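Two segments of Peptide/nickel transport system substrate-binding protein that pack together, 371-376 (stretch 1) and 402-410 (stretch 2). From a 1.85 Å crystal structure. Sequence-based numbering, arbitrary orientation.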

ATOM      1  N   PHE A 371      21.552   0.080  -5.104  1.00 20.97           N
ATOM      2  CA  PHE A 371      20.237  -0.539  -5.080  1.00 20.06           C
ATOM      3  C   PHE A 371      19.678  -0.460  -3.653  1.00 19.54           C
ATOM      4  O   PHE A 371      20.290  -1.000  -2.721  1.00 19.22           O
ATOM      5  N   THR A 372      18.531   0.197  -3.482  1.00 19.24           N
ATOM      6  CA  THR A 372      17.883   0.268  -2.169  1.00 19.46           C
ATOM      7  C   THR A 372      16.771  -0.780  -1.977  1.00 19.15           C
ATOM      8  O   THR A 372      15.874  -0.916  -2.808  1.00 18.83           O
ATOM      9  N   SER A 373      16.841  -1.498  -0.855  1.00 19.18           N
ATOM     10  CA  SER A 373      15.766  -2.371  -0.396  1.00 19.25           C
ATOM     11  C   SER A 373      15.656  -2.315   1.145  1.00 19.75           C
ATOM     12  O   SER A 373      16.307  -1.478   1.795  1.00 19.93           O
ATOM     13  N   ASP A 374      14.829  -3.182   1.721  1.00 20.04           N
ATOM     14  CA  ASP A 374      14.573  -3.172   3.163  1.00 20.79           C
ATOM     15  C   ASP A 374      15.644  -3.944   3.934  1.00 21.35           C
ATOM     16  O   ASP A 374      16.573  -4.478   3.324  1.00 21.09           O
ATOM     17  N   ASP A 375      15.517  -3.983   5.264  1.00 21.99           N
ATOM     18  CA  ASP A 375      16.547  -4.533   6.148  1.00 23.09           C
ATOM     19  C   ASP A 375      16.169  -5.872   6.811  1.00 23.82           C
ATOM     20  O   ASP A 375      16.739  -6.229   7.836  1.00 24.85           O
ATOM     21  N   THR A 376      15.226  -6.605   6.233  1.00 23.69           N
ATOM     22  CA  THR A 376      14.912  -7.951   6.718  1.00 24.73           C
ATOM     23  C   THR A 376      15.950  -8.926   6.153  1.00 25.43           C
ATOM     24  O   THR A 376      16.668  -8.615   5.182  1.00 24.49           O
ATOM     25  N   LYS A 402      22.136  -1.121  -0.475  1.00 23.15           N
ATOM     26  CA  LYS A 402      21.652  -0.379   0.674  1.00 24.13           C
ATOM     27  C   LYS A 402      20.402  -1.115   1.149  1.00 22.85           C
ATOM     28  O   LYS A 402      19.506  -1.400   0.350  1.00 21.91           O
ATOM     29  N   ASN A 403      20.371  -1.473   2.427  1.00 25.36           N
ATOM     30  CA  ASN A 403      19.285  -2.279   2.992  1.00 24.97           C
ATOM     31  C   ASN A 403      18.847  -1.610   4.284  1.00 24.25           C
ATOM     32  O   ASN A 403      19.445  -1.819   5.324  1.00 26.26           O
ATOM     33  N   VAL A 404      17.763  -0.843   4.209  1.00 22.30           N
ATOM     34  CA  VAL A 404      17.403   0.110   5.252  1.00 21.53           C
ATOM     35  C   VAL A 404      16.016  -0.199   5.818  1.00 20.55           C
ATOM     36  O   VAL A 404      15.253  -0.950   5.208  1.00 19.57           O
ATOM     37  N   PRO A 405      15.683   0.360   6.992  1.00 20.45           N
ATOM     38  CA  PRO A 405      14.320   0.183   7.484  1.00 19.75           C
ATOM     39  C   PRO A 405      13.317   0.703   6.470  1.00 18.41           C
ATOM     40  O   PRO A 405      13.606   1.642   5.706  1.00 17.38           O
ATOM     41  N   PHE A 406      12.167   0.045   6.436  1.00 17.54           N
ATOM     42  CA  PHE A 406      11.121   0.352   5.497  1.00 16.71           C
ATOM     43  C   PHE A 406      10.833   1.862   5.487  1.00 16.71           C
ATOM     44  O   PHE A 406      10.795   2.492   4.429  1.00 15.65           O
ATOM     45  N   LYS A 407      10.665   2.441   6.674  1.00 17.41           N
ATOM     46  CA  LYS A 407      10.394   3.889   6.765  1.00 17.93           C
ATOM     47  C   LYS A 407      11.480   4.792   6.154  1.00 17.76           C
ATOM     48  O   LYS A 407      11.152   5.822   5.562  1.00 17.18           O
ATOM     49  N   VAL A 408      12.738   4.365   6.228  1.00 17.88           N
ATOM     50  CA  VAL A 408      13.859   5.101   5.639  1.00 18.40           C
ATOM     51  C   VAL A 408      13.799   4.955   4.113  1.00 17.59           C
ATOM     52  O   VAL A 408      13.995   5.930   3.376  1.00 17.10           O
ATOM     53  N   ARG A 409      13.511   3.745   3.620  1.00 17.27           N
ATOM     54  CA  ARG A 409      13.365   3.562   2.174  1.00 16.98           C
ATOM     55  C   ARG A 409      12.285   4.493   1.619  1.00 16.32           C
ATOM     56  O   ARG A 409      12.446   5.118   0.558  1.00 15.29           O
ATOM     57  N   LEU A 410      11.177   4.573   2.342  1.00 16.62           N
ATOM     58  CA  LEU A 410      10.052   5.393   1.895  1.00 16.77           C
ATOM     59  C   LEU A 410      10.421   6.869   1.935  1.00 17.60           C
ATOM     60  O   LEU A 410      10.136   7.589   0.990  1.00 17.32           O
TER

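How do the first two residues of stretch 2 meet the neighbouring strand? The strands run parallel, and the bridged pairs T372/K402 and S373/N403 each put their side chains on a common face. K402, with chi1 t, lies on the same face as T372 (m), and its CD comes 3.8 Å from T372 OG1 before the chain end leads away. N403 (m) shares the other face with S373 (t); its ND2 lies 3.9 Å from S373 CB and donates a hydrogen bond to D374 O at 3.0 Å, tying side chain to backbone.

What do V404 and P405 contribute as the chain turns toward the helix? V404 (m) points its CB away, yet its CG2 lies 4.0 Å from T372 CG2, a methyl contact. P405 CG sits 3.5 Å from D375 OD2, while the other carboxylate oxygen of D375 (p), OD1, accepts from a water at 2.7 Å. The water in turn accepts from F406 N at 3.0 Å, bridging loop to helix.

Which helix residues reach back to the strand? F406 (t) turns its ring edge to D374 OD1, 3.9 Å from CD1. R409 (t) points toward stretch 1 and pairs with D374 (m) in a two-pronged salt bridge: NE donates to OD1 at 2.7 Å and NH2 to OD2 at 2.9 Å. Its aliphatic part packs too, with CG 4.1 Å from T372 CG2.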

ATOM      1  CB  PHE A 371      20.349  -1.995  -5.531  1.00 20.10           C
ATOM      2  CG  PHE A 371      19.027  -2.677  -5.687  1.00 19.80           C
ATOM      3  CD1 PHE A 371      18.096  -2.213  -6.608  1.00 19.66           C
ATOM      4  CD2 PHE A 371      18.697  -3.773  -4.903  1.00 19.77           C
ATOM      5  CE1 PHE A 371      16.859  -2.836  -6.747  1.00 19.76           C
ATOM      6  CE2 PHE A 371      17.459  -4.396  -5.031  1.00 19.46           C
ATOM      7  CZ  PHE A 371      16.537  -3.930  -5.959  1.00 19.39           C
ATOM      8  CB  THR A 372      17.326   1.669  -1.885  1.00 20.16           C
ATOM      9  OG1 THR A 372      18.397   2.612  -1.877  1.00 21.03           O
ATOM     10  CG2 THR A 372      16.652   1.731  -0.524  1.00 20.62           C
ATOM     11  CB  SER A 373      15.984  -3.802  -0.900  1.00 19.49           C
ATOM     12  OG  SER A 373      14.774  -4.571  -0.790  1.00 19.74           O
ATOM     13  CB  ASP A 374      13.158  -3.691   3.441  1.00 21.70           C
ATOM     14  CG  ASP A 374      12.096  -2.777   2.860  1.00 22.41           C
ATOM     15  OD1 ASP A 374      12.305  -1.536   2.851  1.00 22.81           O
ATOM     16  OD2 ASP A 374      11.061  -3.282   2.390  1.00 23.92           O
ATOM     17  CB  ASP A 375      16.950  -3.488   7.212  1.00 23.96           C
ATOM     18  CG  ASP A 375      15.799  -3.113   8.176  1.00 24.20           C
ATOM     19  OD1 ASP A 375      14.632  -3.487   7.965  1.00 23.56           O
ATOM     20  OD2 ASP A 375      16.074  -2.418   9.156  1.00 25.52           O
ATOM     21  CB  THR A 376      13.496  -8.395   6.306  1.00 24.41           C
ATOM     22  OG1 THR A 376      13.379  -8.388   4.879  1.00 23.11           O
ATOM     23  CG2 THR A 376      12.451  -7.467   6.902  1.00 24.43           C
ATOM     24  CB  LYS A 402      21.338   1.044   0.234  1.00 25.53           C
ATOM     25  CG  LYS A 402      21.033   2.025   1.332  1.00 27.69           C
ATOM     26  CD  LYS A 402      21.009   3.440   0.765  1.00 29.21           C
ATOM     27  CE  LYS A 402      20.865   4.481   1.852  1.00 31.43           C
ATOM     28  NZ  LYS A 402      22.046   4.535   2.759  1.00 33.44           N
ATOM     29  CB  ASN A 403      19.732  -3.733   3.220  1.00 25.93           C
ATOM     30  CG  ASN A 403      19.868  -4.510   1.922  1.00 26.18           C
ATOM     31  OD1 ASN A 403      20.921  -4.526   1.314  1.00 27.31           O
ATOM     32  ND2 ASN A 403      18.792  -5.138   1.484  1.00 25.91           N
ATOM     33  CB  VAL A 404      17.470   1.556   4.697  1.00 21.21           C
ATOM     34  CG1 VAL A 404      18.919   1.942   4.389  1.00 22.02           C
ATOM     35  CG2 VAL A 404      16.581   1.742   3.466  1.00 20.15           C
ATOM     36  CB  PRO A 405      14.291   1.027   8.763  1.00 20.77           C
ATOM     37  CG  PRO A 405      15.715   1.061   9.209  1.00 21.73           C
ATOM     38  CD  PRO A 405      16.512   1.124   7.941  1.00 21.41           C
ATOM     39  CB  PHE A 406       9.882  -0.449   5.921  1.00 16.62           C
ATOM     40  CG  PHE A 406       8.683  -0.273   5.054  1.00 15.78           C
ATOM     41  CD1 PHE A 406       8.779  -0.208   3.666  1.00 15.23           C
ATOM     42  CD2 PHE A 406       7.426  -0.255   5.634  1.00 15.93           C
ATOM     43  CE1 PHE A 406       7.651  -0.073   2.882  1.00 14.67           C
ATOM     44  CE2 PHE A 406       6.292  -0.148   4.863  1.00 15.37           C
ATOM     45  CZ  PHE A 406       6.404  -0.054   3.477  1.00 14.83           C
ATOM     46  CB  LYS A 407      10.037   4.317   8.186  1.00 19.20           C
ATOM     47  CG  LYS A 407      11.146   4.294   9.201  1.00 20.72           C
ATOM     48  CD  LYS A 407      10.569   4.728  10.553  1.00 22.04           C
ATOM     49  CE  LYS A 407      11.547   4.521  11.675  1.00 23.49           C
ATOM     50  NZ  LYS A 407      10.905   4.543  13.019  1.00 24.60           N
ATOM     51  CB  VAL A 408      15.227   4.629   6.226  1.00 19.40           C
ATOM     52  CG1 VAL A 408      16.411   5.315   5.531  1.00 19.92           C
ATOM     53  CG2 VAL A 408      15.292   4.902   7.722  1.00 20.54           C
ATOM     54  CB  ARG A 409      13.033   2.105   1.810  1.00 17.05           C
ATOM     55  CG  ARG A 409      12.690   1.959   0.344  1.00 16.77           C
ATOM     56  CD  ARG A 409      12.747   0.533  -0.136  1.00 17.11           C
ATOM     57  NE  ARG A 409      11.737  -0.342   0.458  1.00 17.36           N
ATOM     58  CZ  ARG A 409      10.466  -0.445   0.066  1.00 16.80           C
ATOM     59  NH1 ARG A 409       9.966   0.321  -0.890  1.00 16.41           N
ATOM     60  NH2 ARG A 409       9.682  -1.346   0.658  1.00 17.19           N
ATOM     61  CB  LEU A 410       8.821   5.110   2.744  1.00 16.78           C
ATOM     62  CG  LEU A 410       8.222   3.711   2.596  1.00 16.75           C
ATOM     63  CD1 LEU A 410       6.942   3.671   3.404  1.00 17.06           C
ATOM     64  CD2 LEU A 410       7.944   3.348   1.160  1.00 16.20           C
TER
HETATM   65  O   HOH W   1      12.083  -2.670   7.662  1.00 19.60           O